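Local atomic coordinates of RNA-dependent RNA polymerase (Dera Ghazi Khan orthonairovirus, PDB entry 6DX2), a protein that carries an N-terminal OTU-type cysteine protease domain with deubiquitinase activity and, as a whole, probably copies the viral RNA as an RNA-dependent RNA polymerase. Residues A[48-53]-A[153-158]; A[61-66]-A[92-97]; A[123-128]-A[145-150]. All blocks are in the same frame, centred on the assembly; numbering follows the deposited sequence.

Contact 1: A[48-53]-A[153-158]; sequences SFLLFE and PLQLMK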
ATOM      1  N   SER A  48       0.704  -3.988   8.816  1.00 28.97           N
ATOM      2  CA  SER A  48       1.098  -4.861   9.906  1.00 27.42           C
ATOM      3  C   SER A  48       0.193  -6.106   9.942  1.00 33.65           C
ATOM      4  O   SER A  48       0.664  -7.226  10.155  1.00 30.32           O
ATOM      5  CB  SER A  48       1.023  -4.114  11.247  1.00 31.06           C
ATOM      6  OG  SER A  48       1.465  -4.918  12.339  1.00 34.03           O
ATOM      7  N   PHE A  49      -1.114  -5.918   9.746  1.00 28.11           N
ATOM      8  CA  PHE A  49      -2.007  -7.077   9.771  1.00 30.69           C
ATOM      9  C   PHE A  49      -1.596  -8.106   8.732  1.00 30.49           C
ATOM     10  O   PHE A  49      -1.599  -9.319   9.019  1.00 32.78           O
ATOM     11  CB  PHE A  49      -3.462  -6.670   9.514  1.00 31.87           C
ATOM     12  CG  PHE A  49      -4.414  -7.866   9.637  1.00 36.95           C
ATOM     13  CD1 PHE A  49      -4.726  -8.376  10.876  1.00 44.92           C
ATOM     14  CD2 PHE A  49      -4.861  -8.523   8.502  1.00 35.93           C
ATOM     15  CE1 PHE A  49      -5.585  -9.501  11.018  1.00 49.27           C
ATOM     16  CE2 PHE A  49      -5.692  -9.642   8.627  1.00 43.32           C
ATOM     17  CZ  PHE A  49      -6.046 -10.113   9.891  1.00 51.08           C
ATOM     18  N   LEU A  50      -1.274  -7.635   7.525  1.00 30.22           N
ATOM     19  CA  LEU A  50      -0.945  -8.556   6.438  1.00 30.75           C
ATOM     20  C   LEU A  50       0.410  -9.213   6.628  1.00 32.34           C
ATOM     21  O   LEU A  50       0.595 -10.359   6.174  1.00 36.56           O
ATOM     22  CB  LEU A  50      -1.014  -7.836   5.110  1.00 28.41           C
ATOM     23  CG  LEU A  50      -2.455  -7.464   4.732  1.00 28.49           C
ATOM     24  CD1 LEU A  50      -2.439  -6.600   3.517  1.00 31.48           C
ATOM     25  CD2 LEU A  50      -3.341  -8.723   4.451  1.00 33.58           C
ATOM     26  N   LEU A  51       1.366  -8.539   7.267  1.00 31.91           N
ATOM     27  CA  LEU A  51       2.680  -9.162   7.459  1.00 35.72           C
ATOM     28  C   LEU A  51       2.734 -10.057   8.692  1.00 39.62           C
ATOM     29  O   LEU A  51       3.388 -11.105   8.654  1.00 41.10           O
ATOM     30  CB  LEU A  51       3.765  -8.111   7.572  1.00 33.42           C
ATOM     31  CG  LEU A  51       3.913  -7.234   6.360  1.00 31.26           C
ATOM     32  CD1 LEU A  51       4.912  -6.116   6.680  1.00 33.86           C
ATOM     33  CD2 LEU A  51       4.455  -8.068   5.122  1.00 33.32           C
ATOM     34  N   PHE A  52       2.030  -9.703   9.776  1.00 38.15           N
ATOM     35  CA  PHE A  52       2.179 -10.354  11.065  1.00 38.42           C
ATOM     36  C   PHE A  52       0.900 -10.955  11.635  1.00 37.70           C
ATOM     37  O   PHE A  52       0.970 -11.575  12.700  1.00 41.98           O
ATOM     38  CB  PHE A  52       2.724  -9.354  12.116  1.00 41.79           C
ATOM     39  CG  PHE A  52       4.069  -8.760  11.735  1.00 39.10           C
ATOM     40  CD1 PHE A  52       5.235  -9.468  11.957  1.00 50.16           C
ATOM     41  CD2 PHE A  52       4.160  -7.522  11.133  1.00 34.60           C
ATOM     42  CE1 PHE A  52       6.473  -8.925  11.559  1.00 45.19           C
ATOM     43  CE2 PHE A  52       5.414  -6.968  10.755  1.00 37.67           C
ATOM     44  CZ  PHE A  52       6.533  -7.675  10.960  1.00 40.31           C
ATOM     45  N   GLU A  53      -0.263 -10.751  11.002  1.00 38.21           N
ATOM     46  CA  GLU A  53      -1.566 -11.141  11.551  1.00 40.34           C
ATOM     47  C   GLU A  53      -1.792 -10.491  12.902  1.00 46.73           C
ATOM     48  O   GLU A  53      -2.425 -11.054  13.796  1.00 45.56           O
ATOM     49  CB  GLU A  53      -1.719 -12.672  11.638  1.00 49.27           C
ATOM     50  CG  GLU A  53      -1.645 -13.372  10.277  1.00 60.61           C
ATOM     51  CD  GLU A  53      -2.933 -13.259   9.417  1.00 74.19           C
ATOM     52  OE1 GLU A  53      -2.807 -13.357   8.175  1.00 78.91           O
ATOM     53  OE2 GLU A  53      -4.058 -13.099   9.947  1.00 77.28           O
ATOM     54  N   PRO A 153      -6.939  -3.934   5.112  1.00 30.85           N
ATOM     55  CA  PRO A 153      -6.267  -5.067   4.446  1.00 33.27           C
ATOM     56  C   PRO A 153      -7.261  -5.961   3.703  1.00 32.64           C
ATOM     57  O   PRO A 153      -8.389  -6.143   4.142  1.00 36.58           O
ATOM     58  CB  PRO A 153      -5.614  -5.815   5.625  1.00 36.09           C
ATOM     59  CG  PRO A 153      -6.282  -5.327   6.846  1.00 38.23           C
ATOM     60  CD  PRO A 153      -7.074  -4.114   6.568  1.00 34.00           C
ATOM     61  N   LEU A 154      -6.818  -6.544   2.589  1.00 30.87           N
ATOM     62  CA  LEU A 154      -7.563  -7.572   1.864  1.00 34.84           C
ATOM     63  C   LEU A 154      -6.768  -8.864   1.900  1.00 37.87           C
ATOM     64  O   LEU A 154      -5.551  -8.825   1.824  1.00 35.36           O
ATOM     65  CB  LEU A 154      -7.742  -7.150   0.390  1.00 34.75           C
ATOM     66  CG  LEU A 154      -8.563  -5.844   0.234  1.00 31.25           C
ATOM     67  CD1 LEU A 154      -8.332  -5.406  -1.257  1.00 33.01           C
ATOM     68  CD2 LEU A 154     -10.025  -6.141   0.587  1.00 36.21           C
ATOM     69  N   GLN A 155      -7.449 -10.020   1.923  1.00 37.33           N
ATOM     70  CA  GLN A 155      -6.770 -11.299   1.674  1.00 37.06           C
ATOM     71  C   GLN A 155      -7.516 -12.078   0.612  1.00 38.74           C
ATOM     72  O   GLN A 155      -8.747 -12.010   0.538  1.00 44.48           O
ATOM     73  CB  GLN A 155      -6.681 -12.107   2.986  1.00 41.12           C
ATOM     74  CG  GLN A 155      -5.853 -11.309   4.020  1.00 48.64           C
ATOM     75  CD  GLN A 155      -5.572 -12.048   5.305  1.00 60.27           C
ATOM     76  OE1 GLN A 155      -6.489 -12.377   6.070  1.00 62.08           O
ATOM     77  NE2 GLN A 155      -4.285 -12.274   5.578  1.00 62.72           N
ATOM     78  N   LEU A 156      -6.769 -12.830  -0.198  1.00 41.82           N
ATOM     79  CA  LEU A 156      -7.397 -13.638  -1.240  1.00 48.30           C
ATOM     80  C   LEU A 156      -8.328 -14.652  -0.606  1.00 48.75           C
ATOM     81  O   LEU A 156      -8.025 -15.225   0.449  1.00 48.94           O
ATOM     82  CB  LEU A 156      -6.351 -14.341  -2.103  1.00 45.00           C
ATOM     83  CG  LEU A 156      -5.879 -13.432  -3.234  1.00 45.24           C
ATOM     84  CD1 LEU A 156      -4.977 -14.198  -4.137  1.00 53.83           C
ATOM     85  CD2 LEU A 156      -7.077 -12.947  -3.993  1.00 49.93           C
ATOM     86  N   MET A 157      -9.505 -14.801  -1.214  1.00 47.50           N
ATOM     87  CA  MET A 157     -10.547 -15.634  -0.637  1.00 58.62           C
ATOM     88  C   MET A 157     -10.203 -17.105  -0.755  1.00 65.33           C
ATOM     89  O   MET A 157      -9.482 -17.533  -1.664  1.00 60.18           O
ATOM     90  CB  MET A 157     -11.883 -15.393  -1.319  1.00 57.86           C
ATOM     91  CG  MET A 157     -12.696 -14.337  -0.626  1.00 68.60           C
ATOM     92  SD  MET A 157     -14.361 -14.256  -1.268  1.00 74.79           S
ATOM     93  CE  MET A 157     -14.115 -14.780  -2.927  1.00 71.21           C
ATOM     94  N   LYS A 158     -10.805 -17.874   0.151  1.00 80.98           N
ATOM     95  CA  LYS A 158     -10.639 -19.319   0.319  1.00 93.77           C
ATOM     96  C   LYS A 158      -9.256 -19.590   0.905  1.00100.76           C
ATOM     97  O   LYS A 158      -8.895 -19.025   1.948  1.00 99.11           O
ATOM     98  CB  LYS A 158     -10.859 -20.071  -1.002  1.00 92.18           C
ATOM     99  CG  LYS A 158     -12.260 -19.894  -1.559  1.00 94.26           C
ATOM    100  CD  LYS A 158     -12.373 -20.426  -2.977  1.00 99.99           C
ATOM    101  CE  LYS A 158     -13.841 -20.613  -3.395  1.00100.25           C
ATOM    102  NZ  LYS A 158     -13.984 -20.891  -4.853  1.00 96.55           N
TER
HETATM  103  O   HOH W   1      -1.378 -11.719   4.577  1.00 51.73           O
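Leu50 and Phe49 meet Pro153 and Gln155 where the C-terminal part of helix 42-52 lies on strand 150-156, a helix-on-sheet layer of the OTU cysteine protease fold. The short axes of helix 48-52 and strand 153-156 come within 8.7 Å and run at 38° to one another. In OTU proteases a helix that begins at the nucleophilic cysteine packs against the central sheet, and helix 42-52 is consistent with that role.

Apolar contacts form the inner part. Leu50 presents its branch point: CG lies 3.7 Å from Pro153 CB, while its CD2 methyl reaches past the proline to Leu154 O and, at 3.6 Å, to Gln155 CG. Phe49 stands across Pro153, with CD2 at 3.9 Å from the proline CG; its chi1 of -176° sets the ring CG anti to the backbone N, beside the carbonyl carbon. The helix also rests on strand 142-147, because Leu50 touches Leu142 and Leu144.

Polar contacts line the outer side, and all of them involve the Gln155 amide. Gln155 OE1 sits at the edge of the Phe49 ring, 3.8 Å from CE2, close to the ring plane. One water accepts from Gln155 NE2 and donates to Leu50 O, linking strand to helix. Glu53, which leaves the helix with positive phi, bends back at chi2 to bring its carboxylate to the same nitrogen: Gln155 NE2 donates to Glu53 OE1 at 3.2 Å, meeting the oxygen on its syn side with an N-H...O angle of 160°.

Contact 2: A[61-66]-A[92-97]; sequences IKNTIA and DMLRNY
Lys62 and Leu94 bring their CA atoms to 6.4 Å, the nearest pair of CA atoms across helical segment 61-66 and segment 92-97, which runs from helix 86-93 into an irregular loop. That course sets the carbonyls of Met93 and Arg95 close to the end of one lysine, with that of Leu94 one water away: a lysine of one helix meets carbonyls near the C-terminal end of another, in the helical part of the OTU fold.

The Lys62 side chain slides past Met93 in the opposite direction, and its CB and CG each stand 3.9 Å from Met93 SD. Lys62 NZ donates to Met93 O at 2.8 Å, with a C=O...N angle of 159° and the nitrogen in the carbonyl plane. Arg95 O also stands 2.8 Å from Lys62 NZ. A water accepts from the same nitrogen and donates to Leu94 O and Asn96 OD1; together these oxygens would help to offset the buried charge.

The apolar contacts belong to Met93. Its chi3 of -69° places CE against helix 61-66, 3.6 Å from Ile65 CG2 and 3.8 Å from Ala66 CB. Two methyls meet oxygens instead: Met93 CE rests 3.4 Å from Lys62 O, and Leu94 CD2 touches Asn63 OD1 at 3.7 Å.

Among the neighbouring helices, Lys62 makes a cation-pi contact with Phe44 of helix 42-52, while Ile65 packs on Ile107 and Leu108 of helix 102-112 and on Tyr89 of helix 86-93.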
ATOM      1  N   ILE A  61       6.986  -0.839  11.287  1.00 34.72           N
ATOM      2  CA  ILE A  61       6.919  -0.691   9.834  1.00 41.64           C
ATOM      3  C   ILE A  61       7.293   0.725   9.430  1.00 38.13           C
ATOM      4  O   ILE A  61       8.025   0.935   8.459  1.00 32.77           O
ATOM      5  CB  ILE A  61       5.521  -1.064   9.339  1.00 39.43           C
ATOM      6  CG1 ILE A  61       5.379  -2.583   9.427  1.00 40.86           C
ATOM      7  CG2 ILE A  61       5.308  -0.559   7.943  1.00 38.52           C
ATOM      8  CD1 ILE A  61       3.989  -2.959   9.678  1.00 44.39           C
ATOM      9  N   LYS A  62       6.791   1.717  10.177  1.00 38.14           N
ATOM     10  CA  LYS A  62       7.223   3.098   9.973  1.00 39.67           C
ATOM     11  C   LYS A  62       8.726   3.237  10.089  1.00 37.10           C
ATOM     12  O   LYS A  62       9.333   4.037   9.373  1.00 39.67           O
ATOM     13  CB  LYS A  62       6.564   4.041  10.995  1.00 40.14           C
ATOM     14  CG  LYS A  62       5.078   4.282  10.668  1.00 41.95           C
ATOM     15  CD  LYS A  62       4.530   5.315  11.646  1.00 44.21           C
ATOM     16  CE  LYS A  62       3.567   6.201  10.937  1.00 39.16           C
ATOM     17  NZ  LYS A  62       3.148   7.319  11.783  1.00 34.92           N
ATOM     18  N   ASN A  63       9.340   2.550  11.072  1.00 36.29           N
ATOM     19  CA  ASN A  63      10.782   2.695  11.249  1.00 37.42           C
ATOM     20  C   ASN A  63      11.537   2.123  10.060  1.00 36.17           C
ATOM     21  O   ASN A  63      12.570   2.672   9.651  1.00 38.56           O
ATOM     22  CB  ASN A  63      11.226   2.023  12.553  1.00 43.84           C
ATOM     23  CG  ASN A  63      10.737   2.785  13.780  1.00 49.56           C
ATOM     24  OD1 ASN A  63      10.508   3.983  13.706  1.00 49.25           O
ATOM     25  ND2 ASN A  63      10.587   2.096  14.906  1.00 50.26           N
ATOM     26  N   THR A  64      11.013   1.031   9.493  1.00 35.56           N
ATOM     27  CA  THR A  64      11.591   0.445   8.295  1.00 38.24           C
ATOM     28  C   THR A  64      11.498   1.412   7.125  1.00 35.53           C
ATOM     29  O   THR A  64      12.486   1.629   6.411  1.00 35.79           O
ATOM     30  CB  THR A  64      10.882  -0.875   7.992  1.00 37.45           C
ATOM     31  OG1 THR A  64      11.208  -1.805   9.032  1.00 37.69           O
ATOM     32  CG2 THR A  64      11.384  -1.409   6.683  1.00 42.77           C
ATOM     33  N   ILE A  65      10.343   2.064   6.976  1.00 36.54           N
ATOM     34  CA  ILE A  65      10.186   3.069   5.925  1.00 36.90           C
ATOM     35  C   ILE A  65      11.175   4.208   6.138  1.00 34.22           C
ATOM     36  O   ILE A  65      11.792   4.727   5.194  1.00 36.55           O
ATOM     37  CB  ILE A  65       8.746   3.595   5.922  1.00 35.20           C
ATOM     38  CG1 ILE A  65       7.800   2.496   5.476  1.00 30.90           C
ATOM     39  CG2 ILE A  65       8.614   4.854   5.013  1.00 38.98           C
ATOM     40  CD1 ILE A  65       6.338   2.920   5.728  1.00 33.13           C
ATOM     41  N   ALA A  66      11.332   4.624   7.386  1.00 34.09           N
ATOM     42  CA  ALA A  66      12.203   5.737   7.660  1.00 34.96           C
ATOM     43  C   ALA A  66      13.646   5.375   7.316  1.00 38.07           C
ATOM     44  O   ALA A  66      14.383   6.206   6.799  1.00 41.32           O
ATOM     45  CB  ALA A  66      12.061   6.155   9.124  1.00 35.33           C
ATOM     46  N   ASP A  92       7.779  14.001   9.537  1.00 43.76           N
ATOM     47  CA  ASP A  92       6.328  14.022   9.361  1.00 39.93           C
ATOM     48  C   ASP A  92       5.739  12.614   9.435  1.00 39.38           C
ATOM     49  O   ASP A  92       4.782  12.368  10.169  1.00 40.28           O
ATOM     50  CB  ASP A  92       5.984  14.652   8.015  1.00 45.97           C
ATOM     51  CG  ASP A  92       4.576  15.206   7.979  1.00 64.55           C
ATOM     52  OD1 ASP A  92       4.088  15.622   9.056  1.00 66.40           O
ATOM     53  OD2 ASP A  92       3.956  15.218   6.890  1.00 68.70           O
ATOM     54  N   MET A  93       6.294  11.682   8.658  1.00 37.70           N
ATOM     55  CA  MET A  93       5.725  10.340   8.572  1.00 35.67           C
ATOM     56  C   MET A  93       5.746   9.641   9.926  1.00 34.72           C
ATOM     57  O   MET A  93       4.835   8.853  10.223  1.00 36.46           O
ATOM     58  CB  MET A  93       6.494   9.531   7.501  1.00 35.79           C
ATOM     59  CG  MET A  93       6.066   8.132   7.256  1.00 34.99           C
ATOM     60  SD  MET A  93       6.828   6.967   8.429  1.00 38.49           S
ATOM     61  CE  MET A  93       8.543   7.023   7.879  1.00 41.02           C
ATOM     62  N   LEU A  94       6.746   9.912  10.752  1.00 35.73           N
ATOM     63  CA  LEU A  94       6.862   9.179  12.003  1.00 39.66           C
ATOM     64  C   LEU A  94       5.856   9.639  13.050  1.00 42.25           C
ATOM     65  O   LEU A  94       5.762   9.035  14.123  1.00 44.38           O
ATOM     66  CB  LEU A  94       8.266   9.339  12.573  1.00 39.55           C
ATOM     67  CG  LEU A  94       9.252   8.452  11.809  1.00 39.62           C
ATOM     68  CD1 LEU A  94      10.678   8.820  12.143  1.00 44.46           C
ATOM     69  CD2 LEU A  94       8.966   6.982  12.126  1.00 44.18           C
ATOM     70  N   ARG A  95       5.138  10.715  12.786  1.00 40.71           N
ATOM     71  CA  ARG A  95       4.223  11.223  13.777  1.00 38.81           C
ATOM     72  C   ARG A  95       2.967  10.372  13.800  1.00 37.56           C
ATOM     73  O   ARG A  95       2.532   9.877  12.773  1.00 36.57           O
ATOM     74  CB  ARG A  95       3.856  12.665  13.460  1.00 43.41           C
ATOM     75  CG  ARG A  95       4.990  13.637  13.575  1.00 51.38           C
ATOM     76  CD  ARG A  95       4.415  15.022  13.631  1.00 72.89           C
ATOM     77  NE  ARG A  95       3.192  15.083  14.441  1.00 81.62           N
ATOM     78  CZ  ARG A  95       2.080  15.728  14.085  1.00 81.93           C
ATOM     79  NH1 ARG A  95       2.013  16.377  12.928  1.00 79.58           N
ATOM     80  NH2 ARG A  95       1.031  15.730  14.891  1.00 80.18           N
ATOM     81  N   ASN A  96       2.337  10.256  14.982  1.00 42.95           N
ATOM     82  CA  ASN A  96       1.074   9.535  15.047  1.00 43.00           C
ATOM     83  C   ASN A  96       0.044  10.211  14.147  1.00 39.79           C
ATOM     84  O   ASN A  96       0.050  11.442  13.975  1.00 37.73           O
ATOM     85  CB  ASN A  96       0.507   9.493  16.461  1.00 43.07           C
ATOM     86  CG  ASN A  96       1.249   8.537  17.399  1.00 48.98           C
ATOM     87  OD1 ASN A  96       1.921   7.590  16.988  1.00 48.48           O
ATOM     88  ND2 ASN A  96       1.097   8.785  18.686  1.00 48.49           N
ATOM     89  N   TYR A  97      -0.826   9.374  13.556  1.00 36.17           N
ATOM     90  CA  TYR A  97      -1.936   9.774  12.708  1.00 36.37           C
ATOM     91  C   TYR A  97      -1.472  10.415  11.417  1.00 36.40           C
ATOM     92  O   TYR A  97      -2.250  11.124  10.768  1.00 42.72           O
ATOM     93  CB  TYR A  97      -2.911  10.704  13.472  1.00 36.05           C
ATOM     94  CG  TYR A  97      -3.108  10.148  14.849  1.00 43.51           C
ATOM     95  CD1 TYR A  97      -3.650   8.868  15.021  1.00 43.01           C
ATOM     96  CD2 TYR A  97      -2.736  10.858  15.971  1.00 50.92           C
ATOM     97  CE1 TYR A  97      -3.811   8.329  16.282  1.00 43.11           C
ATOM     98  CE2 TYR A  97      -2.915  10.327  17.245  1.00 53.24           C
ATOM     99  CZ  TYR A  97      -3.443   9.060  17.381  1.00 51.91           C
ATOM    100  OH  TYR A  97      -3.614   8.519  18.643  1.00 58.46           O
TER
HETATM  101  O   HOH W   2       3.583   7.172  14.604  1.00 41.95           O

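Contact 3: A[123-128]-A[145-150]; sequences VSENVV and KLCQGH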
ATOM      1  N   VAL A 123     -17.851   3.212  -2.801  1.00 49.30           N
ATOM      2  CA  VAL A 123     -18.593   2.787  -1.609  1.00 63.10           C
ATOM      3  C   VAL A 123     -19.184   1.394  -1.790  1.00 63.54           C
ATOM      4  O   VAL A 123     -19.429   0.683  -0.810  1.00 66.02           O
ATOM      5  CB  VAL A 123     -19.697   3.809  -1.240  1.00 68.85           C
ATOM      6  CG1 VAL A 123     -19.077   5.115  -0.787  1.00 69.63           C
ATOM      7  CG2 VAL A 123     -20.630   4.045  -2.401  1.00 68.14           C
ATOM      8  N   SER A 124     -19.418   0.979  -3.026  1.00 60.29           N
ATOM      9  CA  SER A 124     -19.916  -0.363  -3.279  1.00 55.58           C
ATOM     10  C   SER A 124     -18.790  -1.372  -3.527  1.00 59.18           C
ATOM     11  O   SER A 124     -19.075  -2.499  -3.946  1.00 57.26           O
ATOM     12  CB  SER A 124     -20.891  -0.337  -4.453  1.00 51.57           C
ATOM     13  OG  SER A 124     -21.709   0.822  -4.385  1.00 54.29           O
ATOM     14  N   GLU A 125     -17.523  -0.996  -3.261  1.00 45.09           N
ATOM     15  CA  GLU A 125     -16.349  -1.880  -3.321  1.00 46.89           C
ATOM     16  C   GLU A 125     -15.940  -2.225  -4.746  1.00 47.83           C
ATOM     17  O   GLU A 125     -15.176  -3.179  -4.979  1.00 46.10           O
ATOM     18  CB  GLU A 125     -16.554  -3.167  -2.512  1.00 57.95           C
ATOM     19  CG  GLU A 125     -17.261  -2.953  -1.170  1.00 65.98           C
ATOM     20  CD  GLU A 125     -16.364  -2.329  -0.120  1.00 70.35           C
ATOM     21  OE1 GLU A 125     -15.144  -2.271  -0.339  1.00 72.03           O
ATOM     22  OE2 GLU A 125     -16.885  -1.893   0.926  1.00 78.74           O
ATOM     23  N   ASN A 126     -16.376  -1.436  -5.715  1.00 46.53           N
ATOM     24  CA  ASN A 126     -15.883  -1.620  -7.068  1.00 41.39           C
ATOM     25  C   ASN A 126     -14.542  -0.914  -7.218  1.00 47.98           C
ATOM     26  O   ASN A 126     -14.370   0.221  -6.751  1.00 47.91           O
ATOM     27  CB  ASN A 126     -16.874  -1.055  -8.067  1.00 44.60           C
ATOM     28  CG  ASN A 126     -18.226  -1.718  -7.959  1.00 53.23           C
ATOM     29  OD1 ASN A 126     -18.326  -2.939  -8.052  1.00 59.49           O
ATOM     30  ND2 ASN A 126     -19.265  -0.927  -7.725  1.00 64.46           N
ATOM     31  N   VAL A 127     -13.587  -1.591  -7.874  1.00 45.55           N
ATOM     32  CA  VAL A 127     -12.310  -0.952  -8.168  1.00 45.09           C
ATOM     33  C   VAL A 127     -12.543   0.268  -9.038  1.00 53.67           C
ATOM     34  O   VAL A 127     -13.294   0.217 -10.029  1.00 47.25           O
ATOM     35  CB  VAL A 127     -11.337  -1.915  -8.862  1.00 39.91           C
ATOM     36  CG1 VAL A 127     -10.020  -1.174  -9.136  1.00 42.19           C
ATOM     37  CG2 VAL A 127     -11.031  -3.064  -7.966  1.00 41.33           C
ATOM     38  N   VAL A 128     -11.917   1.383  -8.652  1.00 43.90           N
ATOM     39  CA  VAL A 128     -11.877   2.587  -9.469  1.00 44.42           C
ATOM     40  C   VAL A 128     -10.494   2.800 -10.064  1.00 49.22           C
ATOM     41  O   VAL A 128     -10.366   3.200 -11.219  1.00 50.89           O
ATOM     42  CB  VAL A 128     -12.327   3.829  -8.666  1.00 48.00           C
ATOM     43  CG1 VAL A 128     -12.562   4.999  -9.615  1.00 64.16           C
ATOM     44  CG2 VAL A 128     -13.624   3.535  -7.964  1.00 48.19           C
ATOM     45  N   LYS A 145      -7.254  -2.060   0.455  1.00 29.58           N
ATOM     46  CA  LYS A 145      -8.452  -1.434  -0.053  1.00 31.11           C
ATOM     47  C   LYS A 145      -8.495  -0.012   0.440  1.00 35.41           C
ATOM     48  O   LYS A 145      -8.491   0.235   1.657  1.00 34.42           O
ATOM     49  CB  LYS A 145      -9.698  -2.182   0.396  1.00 33.28           C
ATOM     50  CG  LYS A 145     -11.004  -1.634  -0.182  1.00 37.60           C
ATOM     51  CD  LYS A 145     -12.206  -2.499   0.265  1.00 42.60           C
ATOM     52  CE  LYS A 145     -12.659  -2.095   1.651  1.00 55.55           C
ATOM     53  NZ  LYS A 145     -13.656  -3.061   2.190  1.00 56.98           N
ATOM     54  N   LEU A 146      -8.606   0.921  -0.492  1.00 33.74           N
ATOM     55  CA  LEU A 146      -8.762   2.336  -0.158  1.00 32.20           C
ATOM     56  C   LEU A 146     -10.183   2.707  -0.458  1.00 34.26           C
ATOM     57  O   LEU A 146     -10.582   2.740  -1.626  1.00 42.20           O
ATOM     58  CB  LEU A 146      -7.801   3.149  -1.033  1.00 34.82           C
ATOM     59  CG  LEU A 146      -6.359   3.197  -0.557  1.00 41.71           C
ATOM     60  CD1 LEU A 146      -5.711   1.831  -0.349  1.00 45.74           C
ATOM     61  CD2 LEU A 146      -5.555   4.001  -1.601  1.00 42.55           C
ATOM     62  N   CYS A 147     -10.941   3.010   0.579  1.00 35.67           N
ATOM     63  CA  CYS A 147     -12.368   3.242   0.382  1.00 43.43           C
ATOM     64  C   CYS A 147     -12.810   4.318   1.356  1.00 47.80           C
ATOM     65  O   CYS A 147     -12.574   4.188   2.555  1.00 51.55           O
ATOM     66  CB  CYS A 147     -13.155   1.940   0.578  1.00 46.29           C
ATOM     67  SG  CYS A 147     -14.902   2.080   0.058  1.00 62.70           S
ATOM     68  N   GLN A 148     -13.396   5.390   0.834  1.00 50.54           N
ATOM     69  CA  GLN A 148     -13.963   6.453   1.664  1.00 56.19           C
ATOM     70  C   GLN A 148     -12.956   6.955   2.700  1.00 52.93           C
ATOM     71  O   GLN A 148     -13.278   7.189   3.868  1.00 57.55           O
ATOM     72  CB  GLN A 148     -15.252   5.976   2.317  1.00 67.19           C
ATOM     73  CG  GLN A 148     -16.369   5.841   1.308  1.00 85.53           C
ATOM     74  CD  GLN A 148     -16.661   7.158   0.602  1.00100.55           C
ATOM     75  OE1 GLN A 148     -16.785   7.210  -0.623  1.00103.87           O
ATOM     76  NE2 GLN A 148     -16.772   8.231   1.379  1.00108.19           N
ATOM     77  N   GLY A 149     -11.723   7.122   2.261  1.00 54.08           N
ATOM     78  CA  GLY A 149     -10.697   7.686   3.097  1.00 59.24           C
ATOM     79  C   GLY A 149     -10.055   6.734   4.078  1.00 54.16           C
ATOM     80  O   GLY A 149      -9.143   7.148   4.797  1.00 57.23           O
ATOM     81  N   HIS A 150     -10.473   5.474   4.128  1.00 46.12           N
ATOM     82  CA  HIS A 150      -9.853   4.538   5.041  1.00 39.39           C
ATOM     83  C   HIS A 150      -9.194   3.413   4.262  1.00 40.65           C
ATOM     84  O   HIS A 150      -9.472   3.196   3.085  1.00 42.19           O
ATOM     85  CB  HIS A 150     -10.892   4.006   6.052  1.00 51.20           C
ATOM     86  CG  HIS A 150     -11.348   5.060   7.017  1.00 73.49           C
ATOM     87  ND1 HIS A 150     -12.539   5.743   6.868  1.00 81.65           N
ATOM     88  CD2 HIS A 150     -10.762   5.565   8.133  1.00 77.93           C
ATOM     89  CE1 HIS A 150     -12.673   6.611   7.857  1.00 81.02           C
ATOM     90  NE2 HIS A 150     -11.609   6.523   8.639  1.00 77.36           N
TER
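Glu125 and Lys145 make the close-packed part of this contact, the one place where a charged pair joins the loop 123-128 to strand 142-147. The two side chains cross at about a right angle, and Glu125 OE1 lies over the outer half of the lysine. Glu125 OE1 and Lys145 NZ, 3.0 Å apart, form a salt bridge whose hydrogen bond is weak. The same oxygen also comes very near Lys145 CD, a contact so short that its detail is doubtful. Bends on both sides bring the charges together: Glu125 turns at chi2, and Lys145 turns at chi3, where 82° swings CE out of the extended line of the chain. The ammonium has a second, weak hydrogen bond to Ser33 OG on strand 31-33, while the Glu125 backbone pairs with Leu27.

Toward solvent the fit is looser. Cys147 SG comes nearest to Val123 CA, at 4.1 Å. Beyond it, the exposed Val123 and Gln148 cross obliquely, the valine CG1 methyl touching Gln148 CG at 3.5 Å. The glutamine OE1 lies nearer still to that methyl, unusually short for a methyl and an amide oxygen, so the exact turn of the amide is doubtful.

Gln148 stands in a tight turn. Cys147 and His150 exchange backbone hydrogen bonds in both directions, and Gln148 and Gly149 between them both have positive phi. This is a two-residue beta hairpin closed by a type I' turn, here joining the neighbouring antiparallel strands 142-147 and 150-156 of the OTU domain's sheet.

In the fold
Following the chain from its N terminus, helix 42-52 supplies the first half of contact 1, which closes only at strand 150-156, with 99 residues between its segments. Contacts 2 and 3 both fall within that long span, one after the other without crossing. Contact 2 closes a loop of 25 residues in the helical part; contact 3 closes one of 16 at one end of inner strand 142-147. Contact 1 joins helix 42-52 to the sheet and touches both others: Ser48 packs on Ile61 through the successive helices 42-52 and 58-71, and Leu154 packs on Lys145 between adjacent strands. Contacts 2 and 3 stay about 10 Å apart at their nearest atoms.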